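PDB 3UBK: glutathione transferase from Leptospira interrogans serovar Lai, which binds glutathione and probably catalyses its conjugation to electrophilic substrates. Local coordinates for residues A[154-166]-A[179-193]. Numbering follows the deposited sequence. Where two conformers were deposited one is given.
Sequences ADCSGFAHLSVLD and LDLLNGWKEYFVFMK. With SO4 (sulfate ion), chain E.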
loop_
_atom_site.group_PDB
_atom_site.type_symbol
_atom_site.label_atom_id
_atom_site.label_comp_id
_atom_site.label_asym_id
_atom_site.label_seq_id
_atom_site.Cartn_x
_atom_site.Cartn_y
_atom_site.Cartn_z
ATOM N N ALA A 154 1.040 -2.156 -12.574
ATOM C CA ALA A 154 -0.111 -1.258 -12.578
ATOM C C ALA A 154 -1.304 -1.843 -13.365
ATOM O O ALA A 154 -2.452 -1.486 -13.109
ATOM C CB ALA A 154 0.283 0.113 -13.115
ATOM N N ASP A 155 -1.036 -2.753 -14.305
ATOM C CA ASP A 155 -2.134 -3.411 -15.034
ATOM C C ASP A 155 -2.805 -4.470 -14.181
ATOM O O ASP A 155 -3.990 -4.726 -14.327
ATOM C CB ASP A 155 -1.649 -4.007 -16.364
ATOM C CG ASP A 155 -1.194 -2.942 -17.332
ATOM O OD1 ASP A 155 -2.069 -2.248 -17.888
ATOM O OD2 ASP A 155 0.028 -2.790 -17.538
ATOM N N CYS A 156 -2.045 -5.104 -13.295
ATOM C CA CYS A 156 -2.642 -6.062 -12.369
ATOM C C CYS A 156 -3.621 -5.332 -11.454
ATOM O O CYS A 156 -4.765 -5.752 -11.268
ATOM C CB CYS A 156 -1.563 -6.739 -11.535
ATOM S SG CYS A 156 -0.301 -7.611 -12.527
ATOM N N SER A 157 -3.169 -4.238 -10.862
ATOM C CA SER A 157 -4.030 -3.435 -10.006
ATOM C C SER A 157 -5.149 -2.782 -10.818
ATOM O O SER A 157 -6.313 -2.810 -10.437
ATOM C CB SER A 157 -3.206 -2.373 -9.276
ATOM O OG SER A 157 -2.366 -2.980 -8.316
ATOM N N GLY A 158 -4.787 -2.205 -11.959
ATOM C CA GLY A 158 -5.776 -1.531 -12.795
ATOM C C GLY A 158 -6.916 -2.438 -13.247
ATOM O O GLY A 158 -8.097 -2.141 -13.013
ATOM N N PHE A 159 -6.576 -3.553 -13.891
ATOM C CA PHE A 159 -7.610 -4.416 -14.444
ATOM C C PHE A 159 -8.412 -5.094 -13.343
ATOM O O PHE A 159 -9.634 -5.214 -13.432
ATOM C CB PHE A 159 -7.019 -5.464 -15.399
ATOM C CG PHE A 159 -8.064 -6.224 -16.175
ATOM C CD1 PHE A 159 -8.600 -5.698 -17.340
ATOM C CD2 PHE A 159 -8.506 -7.462 -15.739
ATOM C CE1 PHE A 159 -9.564 -6.386 -18.057
ATOM C CE2 PHE A 159 -9.476 -8.160 -16.447
ATOM C CZ PHE A 159 -10.005 -7.626 -17.603
ATOM N N ALA A 160 -7.720 -5.549 -12.302
ATOM C CA ALA A 160 -8.377 -6.200 -11.184
ATOM C C ALA A 160 -9.355 -5.266 -10.442
ATOM O O ALA A 160 -10.494 -5.639 -10.182
ATOM C CB ALA A 160 -7.337 -6.747 -10.225
ATOM N N HIS A 161 -8.914 -4.054 -10.112
ATOM C CA HIS A 161 -9.720 -3.153 -9.275
ATOM C C HIS A 161 -10.737 -2.326 -10.065
ATOM O O HIS A 161 -11.882 -2.170 -9.653
ATOM C CB HIS A 161 -8.818 -2.203 -8.478
ATOM C CG HIS A 161 -7.961 -2.889 -7.463
ATOM N ND1 HIS A 161 -8.473 -3.749 -6.513
ATOM C CD2 HIS A 161 -6.627 -2.823 -7.230
ATOM C CE1 HIS A 161 -7.489 -4.197 -5.752
ATOM N NE2 HIS A 161 -6.360 -3.643 -6.160
ATOM N N LEU A 162 -10.320 -1.802 -11.204
ATOM C CA LEU A 162 -11.178 -0.905 -11.959
ATOM C C LEU A 162 -12.339 -1.631 -12.619
ATOM O O LEU A 162 -13.403 -1.058 -12.810
ATOM C CB LEU A 162 -10.370 -0.140 -13.004
ATOM C CG LEU A 162 -9.320 0.813 -12.428
ATOM C CD1 LEU A 162 -8.584 1.508 -13.559
ATOM C CD2 LEU A 162 -9.922 1.838 -11.453
ATOM N N SER A 163 -12.132 -2.885 -12.986
ATOM C CA SER A 163 -13.207 -3.644 -13.586
ATOM C C SER A 163 -14.299 -3.834 -12.538
ATOM O O SER A 163 -15.481 -3.713 -12.840
ATOM C CB SER A 163 -12.699 -4.987 -14.100
ATOM O OG SER A 163 -12.236 -5.783 -13.036
ATOM N N VAL A 164 -13.888 -4.112 -11.304
ATOM C CA VAL A 164 -14.820 -4.308 -10.197
ATOM C C VAL A 164 -15.496 -2.991 -9.810
ATOM O O VAL A 164 -16.703 -2.956 -9.536
ATOM C CB VAL A 164 -14.114 -4.887 -8.955
ATOM C CG1 VAL A 164 -14.928 -4.601 -7.698
ATOM C CG2 VAL A 164 -13.870 -6.385 -9.122
ATOM N N LEU A 165 -14.714 -1.915 -9.801
ATOM C CA LEU A 165 -15.227 -0.593 -9.474
ATOM C C LEU A 165 -16.265 -0.165 -10.495
ATOM O O LEU A 165 -17.302 0.391 -10.142
ATOM C CB LEU A 165 -14.094 0.431 -9.415
ATOM C CG LEU A 165 -13.341 0.508 -8.086
ATOM C CD1 LEU A 165 -13.233 -0.859 -7.422
ATOM C CD2 LEU A 165 -11.963 1.123 -8.284
ATOM N N ASP A 166 -15.976 -0.434 -11.761
ATOM C CA ASP A 166 -16.882 -0.098 -12.846
ATOM C C ASP A 166 -18.258 -0.748 -12.663
ATOM O O ASP A 166 -19.271 -0.055 -12.545
ATOM C CB ASP A 166 -16.272 -0.508 -14.185
ATOM C CG ASP A 166 -17.251 -0.393 -15.327
ATOM O OD1 ASP A 166 -18.460 -0.253 -15.052
ATOM O OD2 ASP A 166 -16.815 -0.447 -16.498
ATOM N N LEU A 179 -15.921 6.510 -12.960
ATOM C CA LEU A 179 -15.055 5.887 -13.954
ATOM C C LEU A 179 -15.247 6.437 -15.358
ATOM O O LEU A 179 -14.325 6.410 -16.172
ATOM C CB LEU A 179 -15.219 4.369 -13.949
ATOM C CG LEU A 179 -14.044 3.676 -13.276
ATOM C CD1 LEU A 179 -14.200 2.170 -13.356
ATOM C CD2 LEU A 179 -12.758 4.125 -13.951
ATOM N N ASP A 180 -16.444 6.938 -15.641
ATOM C CA ASP A 180 -16.713 7.527 -16.945
ATOM C C ASP A 180 -15.796 8.720 -17.179
ATOM O O ASP A 180 -15.590 9.152 -18.315
ATOM C CB ASP A 180 -18.185 7.929 -17.052
ATOM C CG ASP A 180 -19.118 6.732 -16.969
ATOM O OD1 ASP A 180 -19.080 5.883 -17.885
ATOM O OD2 ASP A 180 -19.886 6.638 -15.989
ATOM N N LEU A 181 -15.229 9.243 -16.097
ATOM C CA LEU A 181 -14.313 10.376 -16.190
ATOM C C LEU A 181 -12.884 9.965 -16.567
ATOM O O LEU A 181 -12.101 10.792 -17.040
ATOM C CB LEU A 181 -14.319 11.167 -14.878
ATOM C CG LEU A 181 -15.682 11.763 -14.502
ATOM C CD1 LEU A 181 -15.733 12.153 -13.027
ATOM C CD2 LEU A 181 -16.018 12.956 -15.402
ATOM N N LEU A 182 -12.549 8.688 -16.369
ATOM C CA LEU A 182 -11.220 8.180 -16.739
ATOM C C LEU A 182 -11.074 7.964 -18.251
ATOM O O LEU A 182 -11.471 6.930 -18.797
ATOM C CB LEU A 182 -10.894 6.889 -15.984
ATOM C CG LEU A 182 -9.475 6.341 -16.200
ATOM C CD1 LEU A 182 -8.434 7.401 -15.915
ATOM C CD2 LEU A 182 -9.231 5.130 -15.326
ATOM N N ASN A 183 -10.487 8.955 -18.905
ATOM C CA ASN A 183 -10.218 8.934 -20.325
ATOM C C ASN A 183 -9.371 7.732 -20.748
ATOM O O ASN A 183 -8.179 7.669 -20.434
ATOM C CB ASN A 183 -9.460 10.211 -20.673
ATOM C CG ASN A 183 -9.833 10.760 -22.018
ATOM O OD1 ASN A 183 -9.528 10.167 -23.056
ATOM N ND2 ASN A 183 -10.486 11.916 -22.015
ATOM N N GLY A 184 -9.977 6.790 -21.470
ATOM C CA GLY A 184 -9.236 5.638 -21.987
ATOM C C GLY A 184 -9.581 4.317 -21.325
ATOM O O GLY A 184 -9.206 3.246 -21.814
ATOM N N TRP A 185 -10.305 4.380 -20.216
ATOM C CA TRP A 185 -10.660 3.172 -19.474
ATOM C C TRP A 185 -11.463 2.115 -20.246
ATOM O O TRP A 185 -11.206 0.919 -20.117
ATOM C CB TRP A 185 -11.422 3.512 -18.199
ATOM C CG TRP A 185 -12.108 2.305 -17.644
ATOM C CD1 TRP A 185 -13.450 2.109 -17.525
ATOM C CD2 TRP A 185 -11.482 1.107 -17.162
ATOM N NE1 TRP A 185 -13.701 0.872 -16.984
ATOM C CE2 TRP A 185 -12.508 0.236 -16.755
ATOM C CE3 TRP A 185 -10.153 0.691 -17.035
ATOM C CZ2 TRP A 185 -12.249 -1.034 -16.231
ATOM C CZ3 TRP A 185 -9.897 -0.565 -16.508
ATOM C CH2 TRP A 185 -10.937 -1.413 -16.112
ATOM N N LYS A 186 -12.471 2.541 -20.999
ATOM C CA LYS A 186 -13.322 1.575 -21.673
ATOM C C LYS A 186 -12.516 0.864 -22.748
ATOM O O LYS A 186 -12.596 -0.345 -22.896
ATOM C CB LYS A 186 -14.564 2.247 -22.287
ATOM C CG LYS A 186 -15.576 2.766 -21.255
ATOM C CD LYS A 186 -16.026 1.663 -20.298
ATOM C CE LYS A 186 -17.137 2.143 -19.358
ATOM N NZ LYS A 186 -16.729 3.301 -18.506
ATOM N N GLU A 187 -11.740 1.634 -23.496
ATOM C CA GLU A 187 -10.912 1.091 -24.555
ATOM C C GLU A 187 -9.845 0.135 -23.980
ATOM O O GLU A 187 -9.600 -0.944 -24.530
ATOM C CB GLU A 187 -10.273 2.239 -25.328
ATOM C CG GLU A 187 -9.732 1.872 -26.694
ATOM C CD GLU A 187 -9.199 3.077 -27.446
ATOM O OE1 GLU A 187 -8.517 2.890 -28.480
ATOM O OE2 GLU A 187 -9.457 4.213 -26.994
ATOM N N TYR A 188 -9.240 0.521 -22.855
ATOM C CA TYR A 188 -8.235 -0.314 -22.189
ATOM C C TYR A 188 -8.860 -1.616 -21.723
ATOM O O TYR A 188 -8.293 -2.692 -21.896
ATOM C CB TYR A 188 -7.632 0.434 -20.995
ATOM C CG TYR A 188 -6.818 -0.424 -20.028
ATOM C CD1 TYR A 188 -5.492 -0.729 -20.293
ATOM C CD2 TYR A 188 -7.371 -0.882 -18.841
ATOM C CE1 TYR A 188 -4.731 -1.488 -19.398
ATOM C CE2 TYR A 188 -6.627 -1.638 -17.941
ATOM C CZ TYR A 188 -5.308 -1.943 -18.230
ATOM O OH TYR A 188 -4.565 -2.696 -17.342
ATOM N N PHE A 189 -10.042 -1.516 -21.133
ATOM C CA PHE A 189 -10.741 -2.679 -20.614
ATOM C C PHE A 189 -11.066 -3.678 -21.747
ATOM O O PHE A 189 -10.909 -4.890 -21.584
ATOM C CB PHE A 189 -12.002 -2.205 -19.881
ATOM C CG PHE A 189 -12.755 -3.293 -19.194
ATOM C CD1 PHE A 189 -12.117 -4.154 -18.323
ATOM C CD2 PHE A 189 -14.116 -3.441 -19.397
ATOM C CE1 PHE A 189 -12.811 -5.153 -17.678
ATOM C CE2 PHE A 189 -14.821 -4.442 -18.758
ATOM C CZ PHE A 189 -14.168 -5.301 -17.894
ATOM N N VAL A 190 -11.510 -3.155 -22.889
ATOM C CA VAL A 190 -11.740 -3.969 -24.093
ATOM C C VAL A 190 -10.438 -4.586 -24.605
ATOM O O VAL A 190 -10.380 -5.777 -24.910
ATOM C CB VAL A 190 -12.379 -3.127 -25.240
ATOM C CG1 VAL A 190 -12.568 -3.986 -26.501
ATOM C CG2 VAL A 190 -13.715 -2.529 -24.799
ATOM N N PHE A 191 -9.393 -3.776 -24.706
ATOM C CA PHE A 191 -8.091 -4.297 -25.130
ATOM C C PHE A 191 -7.642 -5.437 -24.217
ATOM O O PHE A 191 -7.322 -6.535 -24.688
ATOM C CB PHE A 191 -7.040 -3.176 -25.216
ATOM C CG PHE A 191 -5.633 -3.685 -25.367
ATOM C CD1 PHE A 191 -5.188 -4.184 -26.576
ATOM C CD2 PHE A 191 -4.774 -3.705 -24.276
ATOM C CE1 PHE A 191 -3.887 -4.679 -26.708
ATOM C CE2 PHE A 191 -3.486 -4.199 -24.396
ATOM C CZ PHE A 191 -3.045 -4.685 -25.608
ATOM N N MET A 192 -7.662 -5.211 -22.908
ATOM C CA MET A 192 -7.215 -6.246 -21.975
ATOM C C MET A 192 -7.979 -7.557 -22.128
ATOM O O MET A 192 -7.394 -8.644 -22.014
ATOM C CB MET A 192 -7.254 -5.739 -20.535
ATOM C CG MET A 192 -6.187 -4.664 -20.255
ATOM S SD MET A 192 -4.518 -5.357 -20.086
ATOM C CE MET A 192 -4.661 -5.980 -18.403
ATOM N N LYS A 193 -9.279 -7.473 -22.391
ATOM C CA LYS A 193 -10.070 -8.695 -22.564
ATOM C C LYS A 193 -9.730 -9.453 -23.849
ATOM O O LYS A 193 -10.135 -10.598 -24.008
ATOM C CB LYS A 193 -11.579 -8.416 -22.473
ATOM C CG LYS A 193 -12.041 -8.069 -21.058
ATOM C CD LYS A 193 -13.541 -7.772 -21.003
ATOM C CE LYS A 193 -14.347 -9.009 -21.367
ATOM N NZ LYS A 193 -13.796 -10.236 -20.709
HETATM S S SO4 E . -13.019 5.236 -22.694
HETATM O O1 SO4 E . -14.260 5.164 -23.468
HETATM O O2 SO4 E . -12.418 6.561 -22.828
HETATM O O3 SO4 E . -13.323 4.991 -21.282
HETATM O O4 SO4 E . -12.079 4.237 -23.207
#
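In the all-helical C-terminal domain of the glutathione transferase fold, Tyr188 reaches from helix 185-193 to Asp155, near the start of helix 153-169. The buried Asp155 resembles the N-capping-box aspartate of this family: its OD2 accepts Thr152 N, while OD1 takes Ile146 N and, on its anti lone pair, Tyr188 OH at 2.6 Å. Ring and carboxylate are nearly coplanar. Phe159, with CG anti to its backbone N (chi1 -170°), swings into a hole between Tyr188, Phe189, Met192 and Lys193; its CE1 lies 3.4 Å from Met192 CB, and its ring meets that of Phe189 obliquely. One turn on, Leu162 lays CB over the six-membered ring of Trp185, a CH-pi contact 3.7 Å from the centroid. The broad indole thus packs on aliphatic carbon yet keeps NE1 at its edge for a weak, nearly straight bond to Asp166 OD2 (3.4 Å). Leu179 CD1 fills in beside Asp166 CB at 3.5 Å. Gly184, whose positive phi (110°) suits glycine, N-caps helix 185-193; its N-H and those of Lys186 and Glu187 hold a sulfate, probably from the crystallisation liquor. Segments 154-166 and 185-193 cross at -111°; helix 153-169 also packs against helices 13-25, 86-111 and 196-213.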